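Local coordinates for dicer Related Helicase (Caenorhabditis elegans, PDB 6M6Q), which probably hydrolyses ATP and binds double- and single-stranded RNA as a RIG-I-like helicase of RNA interference, represented here by its N-terminal domain, at residues 29-34 with 268-273. Sequence-based numbering, arbitrary orientation.
Sequences FRLLKW and MFLAII
In the buried core of the all-helical N-terminal domain, a leucine cluster joins the turn between helices 25-29 and 33-42 to helix 262-271 near residues 269 and 270: L31 meets both L270 and F269, and L32 meets L270. The backbones come closest at L31 and L270, whose CA atoms lie 6.1 Å apart. L31 points at the helix and divides its two methyls: CD1 rests against the backbone of L270, 4.0 Å from L270 CA, while CD2 meets F269 CB at 4.0 Å. L270 answers with a fork of its own. With its CG anti to the backbone N (chi1 -169°), it sends CD1 to L31 CB at 3.8 Å and CD2 to L32 CD2 at 3.7 Å, and so bridges the two neighbouring leucines. L32 reaches in from the flank, its side chain running roughly at right angles to that of L270, and L32 CG also lies 4.0 Å from L270 CD2. No hydrogen bond crosses between the two segments. A short 3-10 segment, 30-31, precedes L32, which occupies the N-cap position of helix 33-42, and its N bonds back to F29 O at 3.0 Å. F269 offers just its CB here, since the ring turns off to meet F293. Around the cluster, L266 packs on L31 from one turn earlier in helix 262-271, and helix 146-152 adds L148 and S152 against L32 and Y151 against L270. Y28 OH gives a hydrogen bond to L270 O, a polar link between the same two parts; R30, whose CB points away from 268-273, instead joins D188 of helix 186-193 by a salt bridge and F129 by a cation-pi contact.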
loop_
_atom_site.group_PDB
_atom_site.type_symbol
_atom_site.label_atom_id
_atom_site.label_comp_id
_atom_site.label_asym_id
_atom_site.label_seq_id
_atom_site.Cartn_x
_atom_site.Cartn_y
_atom_site.Cartn_z
ATOM N N PHE B 29 1.542 -16.803 -0.703
ATOM C CA PHE B 29 0.549 -17.263 0.306
ATOM C C PHE B 29 -0.583 -16.231 0.433
ATOM O O PHE B 29 -1.732 -16.646 0.598
ATOM C CB PHE B 29 1.207 -17.508 1.661
ATOM C CG PHE B 29 0.251 -17.985 2.723
ATOM C CD1 PHE B 29 -0.060 -19.325 2.848
ATOM C CD2 PHE B 29 -0.369 -17.084 3.578
ATOM C CE1 PHE B 29 -0.958 -19.760 3.812
ATOM C CE2 PHE B 29 -1.265 -17.523 4.542
ATOM C CZ PHE B 29 -1.546 -18.862 4.666
ATOM N N ARG B 30 -0.258 -14.932 0.345
ATOM C CA ARG B 30 -1.212 -13.797 0.539
ATOM C C ARG B 30 -2.156 -13.648 -0.660
ATOM O O ARG B 30 -3.097 -12.884 -0.531
ATOM C CB ARG B 30 -0.460 -12.489 0.811
ATOM C CG ARG B 30 0.132 -12.426 2.211
ATOM C CD ARG B 30 0.586 -11.054 2.606
ATOM N NE ARG B 30 1.675 -10.539 1.788
ATOM C CZ ARG B 30 2.974 -10.550 2.136
ATOM N NH1 ARG B 30 3.366 -11.103 3.275
ATOM N NH2 ARG B 30 3.873 -9.997 1.337
ATOM N N LEU B 31 -1.979 -14.428 -1.736
ATOM C CA LEU B 31 -2.996 -14.543 -2.830
ATOM C C LEU B 31 -4.177 -15.405 -2.336
ATOM O O LEU B 31 -5.275 -15.300 -2.941
ATOM C CB LEU B 31 -2.351 -15.113 -4.102
ATOM C CG LEU B 31 -1.252 -14.243 -4.734
ATOM C CD1 LEU B 31 -0.392 -15.040 -5.699
ATOM C CD2 LEU B 31 -1.842 -13.051 -5.448
ATOM N N LEU B 32 -4.008 -16.107 -1.200
ATOM C CA LEU B 32 -5.085 -16.894 -0.505
ATOM C C LEU B 32 -5.617 -16.141 0.729
ATOM O O LEU B 32 -6.296 -16.779 1.547
ATOM C CB LEU B 32 -4.533 -18.258 -0.049
ATOM C CG LEU B 32 -4.310 -19.308 -1.126
ATOM C CD1 LEU B 32 -3.426 -20.422 -0.593
ATOM C CD2 LEU B 32 -5.629 -19.864 -1.611
ATOM N N LYS B 33 -5.284 -14.865 0.902
ATOM C CA LYS B 33 -5.638 -14.100 2.128
ATOM C C LYS B 33 -7.167 -14.070 2.330
ATOM O O LYS B 33 -7.581 -14.068 3.481
ATOM C CB LYS B 33 -5.026 -12.698 2.083
ATOM C CG LYS B 33 -5.678 -11.693 1.143
ATOM C CD LYS B 33 -5.110 -10.298 1.346
ATOM C CE LYS B 33 -6.077 -9.204 1.016
ATOM N NZ LYS B 33 -5.365 -7.934 0.761
ATOM N N TRP B 34 -7.975 -14.044 1.260
ATOM C CA TRP B 34 -9.463 -13.981 1.374
ATOM C C TRP B 34 -10.003 -15.353 1.761
ATOM O O TRP B 34 -10.999 -15.400 2.547
ATOM C CB TRP B 34 -10.117 -13.446 0.095
ATOM C CG TRP B 34 -9.796 -12.004 -0.182
ATOM C CD1 TRP B 34 -9.275 -11.484 -1.333
ATOM C CD2 TRP B 34 -9.944 -10.892 0.725
ATOM N NE1 TRP B 34 -9.092 -10.131 -1.207
ATOM C CE2 TRP B 34 -9.490 -9.742 0.047
ATOM C CE3 TRP B 34 -10.431 -10.752 2.033
ATOM C CZ2 TRP B 34 -9.508 -8.477 0.631
ATOM C CZ3 TRP B 34 -10.435 -9.502 2.615
ATOM C CH2 TRP B 34 -9.972 -8.382 1.923
ATOM N N MET B 268 -6.478 -16.046 -9.867
ATOM C CA MET B 268 -5.877 -16.033 -11.236
ATOM C C MET B 268 -4.347 -15.955 -11.138
ATOM O O MET B 268 -3.678 -16.753 -11.810
ATOM C CB MET B 268 -6.369 -14.859 -12.082
ATOM C CG MET B 268 -7.740 -15.046 -12.625
ATOM S SD MET B 268 -8.199 -13.641 -13.637
ATOM C CE MET B 268 -7.650 -14.187 -15.245
ATOM N N PHE B 269 -3.808 -15.031 -10.347
ATOM C CA PHE B 269 -2.344 -14.865 -10.136
ATOM C C PHE B 269 -1.785 -16.092 -9.408
ATOM O O PHE B 269 -0.669 -16.486 -9.725
ATOM C CB PHE B 269 -2.051 -13.569 -9.382
ATOM C CG PHE B 269 -2.183 -12.342 -10.241
ATOM C CD1 PHE B 269 -3.413 -11.727 -10.405
ATOM C CD2 PHE B 269 -1.093 -11.848 -10.945
ATOM C CE1 PHE B 269 -3.548 -10.617 -11.222
ATOM C CE2 PHE B 269 -1.231 -10.749 -11.774
ATOM C CZ PHE B 269 -2.456 -10.127 -11.904
ATOM N N LEU B 270 -2.577 -16.697 -8.517
ATOM C CA LEU B 270 -2.224 -17.947 -7.798
ATOM C C LEU B 270 -2.042 -19.064 -8.819
ATOM O O LEU B 270 -1.049 -19.764 -8.733
ATOM C CB LEU B 270 -3.326 -18.287 -6.784
ATOM C CG LEU B 270 -3.018 -19.392 -5.770
ATOM C CD1 LEU B 270 -2.082 -18.894 -4.702
ATOM C CD2 LEU B 270 -4.281 -19.911 -5.110
ATOM N N ALA B 271 -2.952 -19.170 -9.782
ATOM C CA ALA B 271 -3.068 -20.303 -10.731
ATOM C C ALA B 271 -1.922 -20.274 -11.748
ATOM O O ALA B 271 -1.681 -21.307 -12.347
ATOM C CB ALA B 271 -4.402 -20.248 -11.426
ATOM N N ILE B 272 -1.272 -19.113 -11.943
ATOM C CA ILE B 272 -0.215 -18.843 -12.983
ATOM C C ILE B 272 0.876 -19.924 -12.946
ATOM O O ILE B 272 1.427 -20.226 -14.007
ATOM C CB ILE B 272 0.382 -17.435 -12.767
ATOM C CG1 ILE B 272 -0.534 -16.366 -13.357
ATOM C CG2 ILE B 272 1.812 -17.328 -13.304
ATOM C CD1 ILE B 272 -0.075 -14.954 -13.099
ATOM N N ILE B 273 1.189 -20.455 -11.764
ATOM C CA ILE B 273 2.315 -21.403 -11.536
ATOM C C ILE B 273 2.060 -22.701 -12.324
ATOM O O ILE B 273 3.034 -23.406 -12.614
ATOM C CB ILE B 273 2.532 -21.648 -10.022
ATOM C CG1 ILE B 273 3.952 -22.144 -9.735
ATOM C CG2 ILE B 273 1.472 -22.584 -9.449
ATOM C CD1 ILE B 273 5.033 -21.143 -10.095
#